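Local coordinates for Nrps/pks (Streptomyces albus, PDB 4OPE), which probably catalyses decarboxylative Claisen condensation, extending the polyketide chain, as ketosynthase domain KS7 of OzmH in the oxazolomycin assembly line, at residues V73-P78 / F570-C575; D92-I97 / V203-H208; I97-V102 / A156-Y161. All coordinates share one frame; numbering follows the deposited sequence.

Contact 1: V73-P78 / F570-C575; sequences VASFDP and FARERC
F76 and E573 form the hydrogen-bonded pair of a two-stranded antiparallel ladder, with S75 and R574 as the adjacent non-hydrogen-bonded pair. Segment 570-575 belongs to the C-terminal tail with the YPFxRxRxW pattern known from linkers that follow polyketide ketosynthases. Here it returns to the N-terminal half of the ketosynthase.

Backbone bonds make the ladder. F76 N donates to E573 O at 2.9 Å, and E573 N returns a bond to F76 O at 2.9 Å. C575 N adds a third, to A74 O at 3.0 Å.

Apolar contacts back the ladder on the side of F76 and E573. C575 SG rests 3.9 Å from F76 CB, and P78 CD lies 4.1 Å from E573 CG, the two side chains crossing at about a right angle. The F76 ring itself packs on R96 and Q100 of helix 93-108. On the S75 side, the S75 OG atom lies 3.6 Å from R572 CB and is hydrogen-bonded to D72, while the R572 guanidinium forms a salt bridge to E463.

One side-chain bond extends the pairing. D77 CG is anti to the backbone N (chi1 -171°), which carries the carboxylate to A571. A571 N points almost straight at D77 OD2, 2.9 Å away at 171°, and meets it from above the carboxylate plane. The same D77 OD2 lies at the edge of the F570 ring, 3.6 Å from F570 CD1.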
ATOM      1  N   VAL A  73       7.359  21.913  -8.684  1.00 51.55           N
ATOM      2  CA  VAL A  73       7.051  20.975  -7.603  1.00 47.04           C
ATOM      3  C   VAL A  73       7.301  21.519  -6.206  1.00 45.63           C
ATOM      4  O   VAL A  73       6.869  20.927  -5.238  1.00 46.08           O
ATOM      5  CB  VAL A  73       7.837  19.651  -7.719  1.00 47.06           C
ATOM      6  CG1 VAL A  73       7.309  18.798  -8.840  1.00 44.48           C
ATOM      7  CG2 VAL A  73       9.310  19.920  -7.928  1.00 51.20           C
ATOM      8  N   ALA A  74       8.000  22.633  -6.082  1.00 47.64           N
ATOM      9  CA  ALA A  74       8.243  23.239  -4.757  1.00 47.32           C
ATOM     10  C   ALA A  74       7.034  23.967  -4.204  1.00 44.85           C
ATOM     11  O   ALA A  74       6.893  24.090  -3.011  1.00 45.68           O
ATOM     12  CB  ALA A  74       9.400  24.197  -4.828  1.00 47.73           C
ATOM     13  N   SER A  75       6.155  24.420  -5.076  1.00 44.22           N
ATOM     14  CA  SER A  75       5.042  25.265  -4.673  1.00 45.98           C
ATOM     15  C   SER A  75       3.927  24.570  -3.943  1.00 41.10           C
ATOM     16  O   SER A  75       3.479  23.508  -4.315  1.00 37.93           O
ATOM     17  CB  SER A  75       4.463  25.991  -5.877  1.00 48.02           C
ATOM     18  OG  SER A  75       5.423  26.944  -6.276  1.00 51.70           O
ATOM     19  N   PHE A  76       3.502  25.232  -2.887  1.00 41.78           N
ATOM     20  CA  PHE A  76       2.476  24.758  -2.017  1.00 41.66           C
ATOM     21  C   PHE A  76       1.776  25.970  -1.381  1.00 43.35           C
ATOM     22  O   PHE A  76       2.355  27.078  -1.342  1.00 41.74           O
ATOM     23  CB  PHE A  76       3.095  23.874  -0.934  1.00 40.19           C
ATOM     24  CG  PHE A  76       2.093  23.091  -0.148  1.00 38.47           C
ATOM     25  CD1 PHE A  76       1.032  22.462  -0.774  1.00 38.01           C
ATOM     26  CD2 PHE A  76       2.193  23.025   1.204  1.00 39.29           C
ATOM     27  CE1 PHE A  76       0.095  21.753  -0.047  1.00 39.25           C
ATOM     28  CE2 PHE A  76       1.279  22.298   1.956  1.00 42.03           C
ATOM     29  CZ  PHE A  76       0.233  21.635   1.325  1.00 40.91           C
ATOM     30  N   ASP A  77       0.540  25.735  -0.923  1.00 41.85           N
ATOM     31  CA  ASP A  77      -0.291  26.692  -0.201  1.00 43.50           C
ATOM     32  C   ASP A  77      -0.514  26.120   1.216  1.00 42.53           C
ATOM     33  O   ASP A  77      -1.585  25.561   1.535  1.00 38.02           O
ATOM     34  CB  ASP A  77      -1.604  26.877  -0.968  1.00 44.83           C
ATOM     35  CG  ASP A  77      -2.465  28.003  -0.442  1.00 47.99           C
ATOM     36  OD1 ASP A  77      -2.146  28.509   0.647  1.00 50.91           O
ATOM     37  OD2 ASP A  77      -3.470  28.383  -1.137  1.00 45.80           O
ATOM     38  N   PRO A  78       0.507  26.257   2.074  1.00 40.84           N
ATOM     39  CA  PRO A  78       0.453  25.633   3.414  1.00 41.81           C
ATOM     40  C   PRO A  78      -0.661  26.220   4.298  1.00 44.69           C
ATOM     41  O   PRO A  78      -1.267  25.492   5.128  1.00 42.49           O
ATOM     42  CB  PRO A  78       1.823  25.941   4.026  1.00 40.54           C
ATOM     43  CG  PRO A  78       2.433  26.990   3.149  1.00 41.38           C
ATOM     44  CD  PRO A  78       1.780  26.941   1.801  1.00 39.95           C
ATOM     45  N   PHE A 570      -4.482  27.698  -6.028  1.00 36.10           N
ATOM     46  CA  PHE A 570      -3.732  27.716  -4.792  1.00 35.64           C
ATOM     47  C   PHE A 570      -2.613  28.730  -4.837  1.00 36.98           C
ATOM     48  O   PHE A 570      -2.095  29.063  -5.887  1.00 34.08           O
ATOM     49  CB  PHE A 570      -3.153  26.335  -4.515  1.00 34.03           C
ATOM     50  CG  PHE A 570      -4.179  25.345  -4.084  1.00 33.19           C
ATOM     51  CD1 PHE A 570      -4.744  25.428  -2.823  1.00 33.76           C
ATOM     52  CD2 PHE A 570      -4.612  24.370  -4.944  1.00 31.95           C
ATOM     53  CE1 PHE A 570      -5.709  24.519  -2.418  1.00 34.49           C
ATOM     54  CE2 PHE A 570      -5.567  23.461  -4.556  1.00 33.10           C
ATOM     55  CZ  PHE A 570      -6.110  23.515  -3.279  1.00 33.70           C
ATOM     56  N   ALA A 571      -2.242  29.206  -3.664  1.00 39.60           N
ATOM     57  CA  ALA A 571      -1.108  30.083  -3.567  1.00 43.81           C
ATOM     58  C   ALA A 571       0.081  29.243  -3.893  1.00 45.01           C
ATOM     59  O   ALA A 571       0.071  28.054  -3.575  1.00 47.30           O
ATOM     60  CB  ALA A 571      -0.969  30.647  -2.162  1.00 43.98           C
ATOM     61  N   ARG A 572       1.098  29.864  -4.488  1.00 44.99           N
ATOM     62  CA  ARG A 572       2.360  29.190  -4.781  1.00 46.69           C
ATOM     63  C   ARG A 572       3.546  29.701  -3.949  1.00 49.40           C
ATOM     64  O   ARG A 572       4.409  30.394  -4.478  1.00 45.59           O
ATOM     65  CB  ARG A 572       2.670  29.307  -6.255  1.00 46.06           C
ATOM     66  CG  ARG A 572       1.670  28.562  -7.093  1.00 49.67           C
ATOM     67  CD  ARG A 572       1.813  28.903  -8.545  1.00 52.28           C
ATOM     68  NE  ARG A 572       0.909  29.976  -8.892  1.00 59.85           N
ATOM     69  CZ  ARG A 572       1.100  30.847  -9.878  1.00 69.91           C
ATOM     70  NH1 ARG A 572       2.193  30.795 -10.647  1.00 70.73           N
ATOM     71  NH2 ARG A 572       0.179  31.791 -10.088  1.00 74.39           N
ATOM     72  N   GLU A 573       3.584  29.314  -2.668  1.00 53.78           N
ATOM     73  CA  GLU A 573       4.735  29.541  -1.795  1.00 55.37           C
ATOM     74  C   GLU A 573       5.742  28.418  -2.020  1.00 54.31           C
ATOM     75  O   GLU A 573       5.388  27.235  -1.983  1.00 51.73           O
ATOM     76  CB  GLU A 573       4.352  29.540  -0.308  1.00 60.04           C
ATOM     77  CG  GLU A 573       3.137  30.388   0.079  1.00 69.04           C
ATOM     78  CD  GLU A 573       3.314  31.876  -0.193  1.00 77.69           C
ATOM     79  OE1 GLU A 573       2.321  32.545  -0.604  1.00 75.98           O
ATOM     80  OE2 GLU A 573       4.454  32.371   0.013  1.00 86.01           O
ATOM     81  N   ARG A 574       6.996  28.814  -2.249  1.00 53.05           N
ATOM     82  CA  ARG A 574       8.119  27.906  -2.333  1.00 49.38           C
ATOM     83  C   ARG A 574       8.270  27.181  -0.990  1.00 48.32           C
ATOM     84  O   ARG A 574       8.298  27.801   0.059  1.00 51.95           O
ATOM     85  CB  ARG A 574       9.358  28.698  -2.711  1.00 49.51           C
ATOM     86  CG  ARG A 574      10.634  27.909  -2.633  1.00 54.90           C
ATOM     87  CD  ARG A 574      11.753  28.463  -3.518  1.00 54.59           C
ATOM     88  NE  ARG A 574      12.859  27.517  -3.495  1.00 55.72           N
ATOM     89  CZ  ARG A 574      13.062  26.563  -4.391  1.00 57.07           C
ATOM     90  NH1 ARG A 574      14.089  25.743  -4.233  1.00 58.42           N
ATOM     91  NH2 ARG A 574      12.251  26.416  -5.437  1.00 56.09           N
ATOM     92  N   CYS A 575       8.296  25.862  -1.025  1.00 44.92           N
ATOM     93  CA  CYS A 575       8.592  25.055   0.156  1.00 45.92           C
ATOM     94  C   CYS A 575       9.582  23.976  -0.271  1.00 45.40           C
ATOM     95  O   CYS A 575       9.232  22.905  -0.806  1.00 42.48           O
ATOM     96  CB  CYS A 575       7.323  24.431   0.762  1.00 47.14           C
ATOM     97  SG  CYS A 575       5.992  25.628   1.057  1.00 51.38           S
TER

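Contact 2: D92-I97 / V203-H208; sequences DPQERI and VNVSSH
Q94 reaches from the first turn of helix 93-108 to V205, just past strand 197-204, and takes its backbone N-H. The strand lies in the central sheet of the thiolase fold, so the contact joins a helix N-terminus to the end of a core strand.

The close-packed side is apolar. Q94 CB sits 3.8 Å from V203 CG2. Further along, Q94 CG lies 3.7 Å from V205 CG2, as the two side chains slide past each other in opposite directions. P93 CG meets V205 CG1 at 4.0 Å, and I97 CD1 approaches V205 CG2 from the next turn. S243 of strand 242-250 touches both I97 and V203.

The other side is polar and hydrated, though the protein residues are buried. Q94 CG is anti to the carbonyl carbon (chi1 -62°) and the chain is extended beyond it, which brings the amide level with the V205 backbone. V205 N donates to Q94 OE1 at 2.9 Å, nearly straight at 170°, in the amide plane and on a lone pair. Water 2 joins the same oxygen to V205 O by donating to both. Water 1 lies near Q94 OE1 and N204 OD1, but other acceptors compete for its protons, so its bonding is less certain. Q94 NE2 is used by Y129 O, and N204 ND2 by E353. The Q94 amide is thus held at both ends, which fixes its rotation.

D92 is the N-cap of the helix. D92 OD1 accepts from Q94 N at 2.9 Å, on the anti side of the carboxylate.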
ATOM      1  N   ASP A  92       7.748  15.714   1.791  1.00 43.51           N
ATOM      2  CA  ASP A  92       7.937  15.386   0.386  1.00 43.30           C
ATOM      3  C   ASP A  92       6.900  16.102  -0.439  1.00 41.40           C
ATOM      4  O   ASP A  92       5.758  16.152  -0.037  1.00 45.07           O
ATOM      5  CB  ASP A  92       7.731  13.876   0.223  1.00 44.66           C
ATOM      6  CG  ASP A  92       8.304  13.334  -1.058  1.00 46.18           C
ATOM      7  OD1 ASP A  92       7.948  13.829  -2.155  1.00 43.77           O
ATOM      8  OD2 ASP A  92       9.104  12.377  -0.953  1.00 46.40           O
ATOM      9  N   PRO A  93       7.275  16.628  -1.615  1.00 38.53           N
ATOM     10  CA  PRO A  93       6.313  17.284  -2.474  1.00 38.03           C
ATOM     11  C   PRO A  93       5.210  16.372  -2.976  1.00 39.09           C
ATOM     12  O   PRO A  93       4.178  16.842  -3.378  1.00 43.01           O
ATOM     13  CB  PRO A  93       7.176  17.795  -3.641  1.00 37.55           C
ATOM     14  CG  PRO A  93       8.442  17.091  -3.543  1.00 36.21           C
ATOM     15  CD  PRO A  93       8.637  16.850  -2.094  1.00 37.22           C
ATOM     16  N   GLN A  94       5.413  15.068  -2.935  1.00 41.66           N
ATOM     17  CA  GLN A  94       4.350  14.130  -3.273  1.00 39.99           C
ATOM     18  C   GLN A  94       3.175  14.324  -2.320  1.00 39.78           C
ATOM     19  O   GLN A  94       2.046  14.359  -2.755  1.00 41.95           O
ATOM     20  CB  GLN A  94       4.874  12.682  -3.278  1.00 38.39           C
ATOM     21  CG  GLN A  94       5.968  12.484  -4.323  1.00 39.82           C
ATOM     22  CD  GLN A  94       6.651  11.107  -4.340  1.00 40.11           C
ATOM     23  OE1 GLN A  94       7.265  10.729  -5.358  1.00 41.43           O
ATOM     24  NE2 GLN A  94       6.576  10.378  -3.239  1.00 36.65           N
ATOM     25  N   GLU A  95       3.430  14.451  -1.031  1.00 39.30           N
ATOM     26  CA  GLU A  95       2.346  14.678  -0.062  1.00 41.10           C
ATOM     27  C   GLU A  95       1.615  16.002  -0.323  1.00 39.45           C
ATOM     28  O   GLU A  95       0.421  16.087  -0.307  1.00 37.23           O
ATOM     29  CB  GLU A  95       2.924  14.678   1.346  1.00 43.26           C
ATOM     30  CG  GLU A  95       1.902  14.715   2.470  1.00 48.47           C
ATOM     31  CD  GLU A  95       2.502  14.394   3.852  1.00 52.91           C
ATOM     32  OE1 GLU A  95       3.737  14.273   4.014  1.00 53.57           O
ATOM     33  OE2 GLU A  95       1.724  14.273   4.807  1.00 60.34           O
ATOM     34  N   ARG A  96       2.351  17.027  -0.651  1.00 38.84           N
ATOM     35  CA  ARG A  96       1.749  18.317  -0.835  1.00 39.69           C
ATOM     36  C   ARG A  96       0.929  18.412  -2.103  1.00 38.50           C
ATOM     37  O   ARG A  96      -0.168  18.958  -2.128  1.00 35.98           O
ATOM     38  CB  ARG A  96       2.846  19.348  -0.893  1.00 42.06           C
ATOM     39  CG  ARG A  96       3.809  19.295   0.302  1.00 43.55           C
ATOM     40  CD  ARG A  96       4.791  20.433   0.209  1.00 42.02           C
ATOM     41  NE  ARG A  96       6.167  19.991   0.280  1.00 39.20           N
ATOM     42  CZ  ARG A  96       7.147  20.498  -0.442  1.00 37.79           C
ATOM     43  NH1 ARG A  96       6.931  21.421  -1.377  1.00 39.39           N
ATOM     44  NH2 ARG A  96       8.357  20.054  -0.241  1.00 38.79           N
ATOM     45  N   ILE A  97       1.489  17.889  -3.176  1.00 38.82           N
ATOM     46  CA  ILE A  97       0.851  17.965  -4.468  1.00 36.73           C
ATOM     47  C   ILE A  97      -0.401  17.121  -4.501  1.00 34.99           C
ATOM     48  O   ILE A  97      -1.421  17.516  -5.077  1.00 35.89           O
ATOM     49  CB  ILE A  97       1.837  17.548  -5.546  1.00 37.91           C
ATOM     50  CG1 ILE A  97       2.854  18.682  -5.685  1.00 39.59           C
ATOM     51  CG2 ILE A  97       1.112  17.265  -6.855  1.00 38.41           C
ATOM     52  CD1 ILE A  97       3.917  18.429  -6.721  1.00 41.84           C
ATOM     53  N   VAL A 203       0.982   9.318  -7.217  1.00 29.08           N
ATOM     54  CA  VAL A 203       1.775  10.503  -7.324  1.00 30.32           C
ATOM     55  C   VAL A 203       3.208  10.100  -7.417  1.00 30.82           C
ATOM     56  O   VAL A 203       3.595   9.124  -6.787  1.00 33.16           O
ATOM     57  CB  VAL A 203       1.538  11.463  -6.150  1.00 31.46           C
ATOM     58  CG1 VAL A 203       1.704  10.780  -4.839  1.00 32.85           C
ATOM     59  CG2 VAL A 203       2.495  12.638  -6.209  1.00 33.22           C
ATOM     60  N   ASN A 204       3.976  10.830  -8.221  1.00 29.80           N
ATOM     61  CA  ASN A 204       5.388  10.605  -8.330  1.00 30.47           C
ATOM     62  C   ASN A 204       6.139  11.901  -8.650  1.00 31.33           C
ATOM     63  O   ASN A 204       5.827  12.569  -9.634  1.00 29.55           O
ATOM     64  CB  ASN A 204       5.592   9.596  -9.431  1.00 31.77           C
ATOM     65  CG  ASN A 204       7.014   9.116  -9.530  1.00 32.23           C
ATOM     66  OD1 ASN A 204       7.495   8.425  -8.632  1.00 35.19           O
ATOM     67  ND2 ASN A 204       7.684   9.431 -10.649  1.00 31.87           N
ATOM     68  N   VAL A 205       7.121  12.247  -7.817  1.00 33.95           N
ATOM     69  CA  VAL A 205       7.984  13.408  -8.055  1.00 35.45           C
ATOM     70  C   VAL A 205       9.437  13.027  -8.061  1.00 35.94           C
ATOM     71  O   VAL A 205       9.886  12.352  -7.171  1.00 36.66           O
ATOM     72  CB  VAL A 205       7.803  14.487  -6.981  1.00 36.61           C
ATOM     73  CG1 VAL A 205       8.707  15.661  -7.262  1.00 36.56           C
ATOM     74  CG2 VAL A 205       6.373  14.989  -6.962  1.00 37.16           C
ATOM     75  N   SER A 206      10.160  13.491  -9.071  1.00 38.60           N
ATOM     76  CA  SER A 206      11.597  13.276  -9.235  1.00 40.67           C
ATOM     77  C   SER A 206      12.371  14.386  -8.538  1.00 41.22           C
ATOM     78  O   SER A 206      12.893  15.321  -9.176  1.00 41.90           O
ATOM     79  CB  SER A 206      11.959  13.338 -10.708  1.00 41.89           C
ATOM     80  OG  SER A 206      11.324  12.298 -11.402  1.00 44.02           O
ATOM     81  N   SER A 207      12.442  14.261  -7.233  1.00 39.49           N
ATOM     82  CA  SER A 207      12.981  15.295  -6.378  1.00 42.11           C
ATOM     83  C   SER A 207      14.493  15.219  -6.222  1.00 42.04           C
ATOM     84  O   SER A 207      15.096  16.215  -5.886  1.00 42.00           O
ATOM     85  CB  SER A 207      12.371  15.151  -4.986  1.00 42.60           C
ATOM     86  OG  SER A 207      12.824  13.929  -4.417  1.00 45.28           O
ATOM     87  N   HIS A 208      15.085  14.045  -6.431  1.00 41.57           N
ATOM     88  CA  HIS A 208      16.468  13.839  -6.103  1.00 43.23           C
ATOM     89  C   HIS A 208      17.205  13.116  -7.224  1.00 43.93           C
ATOM     90  O   HIS A 208      16.667  12.197  -7.820  1.00 45.38           O
ATOM     91  CB  HIS A 208      16.509  13.016  -4.837  1.00 46.11           C
ATOM     92  CG  HIS A 208      17.807  13.070  -4.100  1.00 47.31           C
ATOM     93  ND1 HIS A 208      18.927  12.415  -4.537  1.00 47.93           N
ATOM     94  CD2 HIS A 208      18.143  13.637  -2.923  1.00 48.50           C
ATOM     95  CE1 HIS A 208      19.912  12.591  -3.679  1.00 49.36           C
ATOM     96  NE2 HIS A 208      19.458  13.324  -2.683  1.00 49.81           N
TER
HETATM   97  O   HOH W   1       6.695   7.925  -6.024  1.00 30.97           O
HETATM   98  O   HOH W   2      10.150  10.658  -4.831  1.00 53.19           O

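Contact 3: I97-V102 / A156-Y161; sequences IFLQTV and ANRVSY
V159 meets F98, L99 and V102 where two helices of the ketosynthase core cross, and the interface between the segments is apolar. V159 CG2 is the shared point. It lies 3.8 Å from F98 CD2, 3.9 Å from L99 CD2 and 4.0 Å from V102 CG2. V102 and V159 reach toward each other tip to tip, while L99 and V159 slide past in opposite directions. The other L99 branch, CD1, packs obliquely on the aliphatic part of R158, 4.0 Å from R158 CG.

The next shell sets these groups in place. With CG anti to the backbone N (chi1 -166°), the F98 side chain crosses V159 at about a right angle. V102 CG2 sits over one face of the F98 ring, offset toward its rim. The R158 chain bends at chi3, and its guanidinium ends in a salt bridge to E95 of the facing helix.

The axes of segments 97-102 and 156-161 come within 9.7 Å at a crossing angle of -41°. F163, at the end of helix 152-163, also touches L99 and V102. Strand 121-126 packs against the pair: V125 touches F98 and V123 touches V159. Helix 152-163 also faces the second subunit, where N157 and Y161 meet its S427 and F279.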
ATOM      1  N   ILE A  97       1.489  17.889  -3.176  1.00 38.82           N
ATOM      2  CA  ILE A  97       0.851  17.965  -4.468  1.00 36.73           C
ATOM      3  C   ILE A  97      -0.401  17.121  -4.501  1.00 34.99           C
ATOM      4  O   ILE A  97      -1.421  17.516  -5.077  1.00 35.89           O
ATOM      5  CB  ILE A  97       1.837  17.548  -5.546  1.00 37.91           C
ATOM      6  CG1 ILE A  97       2.854  18.682  -5.685  1.00 39.59           C
ATOM      7  CG2 ILE A  97       1.112  17.265  -6.855  1.00 38.41           C
ATOM      8  CD1 ILE A  97       3.917  18.429  -6.721  1.00 41.84           C
ATOM      9  N   PHE A  98      -0.336  15.958  -3.889  1.00 31.74           N
ATOM     10  CA  PHE A  98      -1.502  15.128  -3.846  1.00 31.67           C
ATOM     11  C   PHE A  98      -2.684  15.786  -3.090  1.00 31.61           C
ATOM     12  O   PHE A  98      -3.845  15.564  -3.418  1.00 29.25           O
ATOM     13  CB  PHE A  98      -1.154  13.780  -3.247  1.00 31.99           C
ATOM     14  CG  PHE A  98      -2.187  12.752  -3.467  1.00 31.96           C
ATOM     15  CD1 PHE A  98      -2.529  12.360  -4.744  1.00 32.80           C
ATOM     16  CD2 PHE A  98      -2.825  12.183  -2.429  1.00 33.80           C
ATOM     17  CE1 PHE A  98      -3.510  11.404  -4.973  1.00 32.87           C
ATOM     18  CE2 PHE A  98      -3.812  11.219  -2.651  1.00 34.88           C
ATOM     19  CZ  PHE A  98      -4.153  10.838  -3.927  1.00 32.71           C
ATOM     20  N   LEU A  99      -2.384  16.613  -2.107  1.00 30.96           N
ATOM     21  CA  LEU A  99      -3.432  17.330  -1.428  1.00 31.83           C
ATOM     22  C   LEU A  99      -4.145  18.279  -2.377  1.00 32.12           C
ATOM     23  O   LEU A  99      -5.388  18.320  -2.442  1.00 32.16           O
ATOM     24  CB  LEU A  99      -2.868  18.131  -0.288  1.00 33.70           C
ATOM     25  CG  LEU A  99      -2.805  17.464   1.056  1.00 36.18           C
ATOM     26  CD1 LEU A  99      -1.936  18.352   1.913  1.00 38.37           C
ATOM     27  CD2 LEU A  99      -4.182  17.307   1.681  1.00 36.83           C
ATOM     28  N   GLN A 100      -3.374  19.029  -3.147  1.00 31.95           N
ATOM     29  CA  GLN A 100      -3.995  19.903  -4.130  1.00 32.60           C
ATOM     30  C   GLN A 100      -4.760  19.100  -5.192  1.00 31.61           C
ATOM     31  O   GLN A 100      -5.858  19.490  -5.583  1.00 31.87           O
ATOM     32  CB  GLN A 100      -2.980  20.861  -4.724  1.00 33.85           C
ATOM     33  CG  GLN A 100      -2.299  21.721  -3.632  1.00 37.08           C
ATOM     34  CD  GLN A 100      -1.217  22.659  -4.194  1.00 39.49           C
ATOM     35  OE1 GLN A 100      -0.636  22.367  -5.196  1.00 39.28           O
ATOM     36  NE2 GLN A 100      -0.925  23.748  -3.510  1.00 42.46           N
ATOM     37  N   THR A 101      -4.213  17.962  -5.614  1.00 29.92           N
ATOM     38  CA  THR A 101      -4.884  17.107  -6.569  1.00 29.19           C
ATOM     39  C   THR A 101      -6.221  16.655  -6.041  1.00 29.01           C
ATOM     40  O   THR A 101      -7.234  16.740  -6.722  1.00 30.13           O
ATOM     41  CB  THR A 101      -4.006  15.895  -6.872  1.00 30.38           C
ATOM     42  OG1 THR A 101      -2.806  16.357  -7.508  1.00 32.32           O
ATOM     43  CG2 THR A 101      -4.721  14.879  -7.742  1.00 29.19           C
ATOM     44  N   VAL A 102      -6.279  16.231  -4.799  1.00 29.36           N
ATOM     45  CA  VAL A 102      -7.573  15.786  -4.274  1.00 29.43           C
ATOM     46  C   VAL A 102      -8.570  16.919  -4.226  1.00 29.20           C
ATOM     47  O   VAL A 102      -9.744  16.743  -4.574  1.00 29.87           O
ATOM     48  CB  VAL A 102      -7.453  15.088  -2.927  1.00 28.89           C
ATOM     49  CG1 VAL A 102      -8.825  14.714  -2.402  1.00 28.98           C
ATOM     50  CG2 VAL A 102      -6.618  13.831  -3.118  1.00 28.05           C
ATOM     51  N   ALA A 156      -1.647   9.443   2.189  1.00 34.41           N
ATOM     52  CA  ALA A 156      -3.060   9.132   2.259  1.00 34.30           C
ATOM     53  C   ALA A 156      -3.714   9.772   3.498  1.00 36.16           C
ATOM     54  O   ALA A 156      -4.781  10.385   3.403  1.00 36.04           O
ATOM     55  CB  ALA A 156      -3.273   7.654   2.245  1.00 34.06           C
ATOM     56  N   ASN A 157      -3.063   9.625   4.652  1.00 38.13           N
ATOM     57  CA  ASN A 157      -3.627  10.040   5.949  1.00 37.58           C
ATOM     58  C   ASN A 157      -3.892  11.548   6.014  1.00 37.45           C
ATOM     59  O   ASN A 157      -4.915  11.995   6.502  1.00 33.96           O
ATOM     60  CB  ASN A 157      -2.659   9.694   7.076  1.00 37.44           C
ATOM     61  CG  ASN A 157      -2.533   8.227   7.331  1.00 35.79           C
ATOM     62  OD1 ASN A 157      -1.621   7.823   8.012  1.00 37.10           O
ATOM     63  ND2 ASN A 157      -3.426   7.430   6.810  1.00 36.48           N
ATOM     64  N   ARG A 158      -2.953  12.317   5.498  1.00 37.83           N
ATOM     65  CA  ARG A 158      -3.138  13.728   5.445  1.00 40.33           C
ATOM     66  C   ARG A 158      -4.354  14.120   4.570  1.00 37.63           C
ATOM     67  O   ARG A 158      -5.173  14.978   4.943  1.00 36.45           O
ATOM     68  CB  ARG A 158      -1.865  14.385   4.965  1.00 45.08           C
ATOM     69  CG  ARG A 158      -1.892  15.908   5.102  1.00 51.14           C
ATOM     70  CD  ARG A 158      -0.493  16.456   5.323  1.00 54.00           C
ATOM     71  NE  ARG A 158      -0.317  16.853   6.705  1.00 60.35           N
ATOM     72  CZ  ARG A 158       0.815  16.798   7.400  1.00 64.27           C
ATOM     73  NH1 ARG A 158       1.940  16.338   6.890  1.00 71.44           N
ATOM     74  NH2 ARG A 158       0.812  17.210   8.646  1.00 68.48           N
ATOM     75  N   VAL A 159      -4.512  13.487   3.433  1.00 34.84           N
ATOM     76  CA  VAL A 159      -5.765  13.667   2.690  1.00 34.56           C
ATOM     77  C   VAL A 159      -7.002  13.280   3.549  1.00 33.84           C
ATOM     78  O   VAL A 159      -7.992  14.046   3.674  1.00 32.20           O
ATOM     79  CB  VAL A 159      -5.712  12.901   1.364  1.00 33.75           C
ATOM     80  CG1 VAL A 159      -7.093  12.773   0.738  1.00 34.49           C
ATOM     81  CG2 VAL A 159      -4.809  13.654   0.432  1.00 34.12           C
ATOM     82  N   SER A 160      -6.939  12.106   4.159  1.00 32.73           N
ATOM     83  CA  SER A 160      -8.066  11.660   4.944  1.00 35.47           C
ATOM     84  C   SER A 160      -8.430  12.667   6.075  1.00 36.98           C
ATOM     85  O   SER A 160      -9.598  12.922   6.340  1.00 37.67           O
ATOM     86  CB  SER A 160      -7.825  10.248   5.487  1.00 35.34           C
ATOM     87  OG  SER A 160      -7.888   9.284   4.439  1.00 34.12           O
ATOM     88  N   TYR A 161      -7.413  13.253   6.696  1.00 37.85           N
ATOM     89  CA  TYR A 161      -7.597  14.144   7.801  1.00 38.35           C
ATOM     90  C   TYR A 161      -8.260  15.435   7.342  1.00 38.39           C
ATOM     91  O   TYR A 161      -9.308  15.825   7.835  1.00 41.86           O
ATOM     92  CB  TYR A 161      -6.263  14.456   8.409  1.00 40.18           C
ATOM     93  CG  TYR A 161      -6.303  15.632   9.307  1.00 46.70           C
ATOM     94  CD1 TYR A 161      -6.948  15.549  10.548  1.00 52.46           C
ATOM     95  CD2 TYR A 161      -5.695  16.823   8.946  1.00 47.62           C
ATOM     96  CE1 TYR A 161      -6.991  16.626  11.408  1.00 57.22           C
ATOM     97  CE2 TYR A 161      -5.755  17.923   9.776  1.00 55.65           C
ATOM     98  CZ  TYR A 161      -6.402  17.830  11.012  1.00 59.93           C
ATOM     99  OH  TYR A 161      -6.444  18.915  11.871  1.00 60.96           O
TER

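In the fold
Helix 93-108 ties the three sites together. Contacts 2 and 3 both use it, share I97, and have centres about 12 Å apart. Contact 1 lies about 12 Å from contact 2 and 14 Å from contact 3, measured between centres. It packs on the same helix through R96, L99 and Q100. Along the chain the contacts nest: contact 3 falls inside the loop closed by contact 2, and both fall inside that of contact 1. The helix thus links the central sheet, the dimer-facing helix 152-163 and the returning C-terminal tail, bringing the end of the chain onto the ketosynthase body.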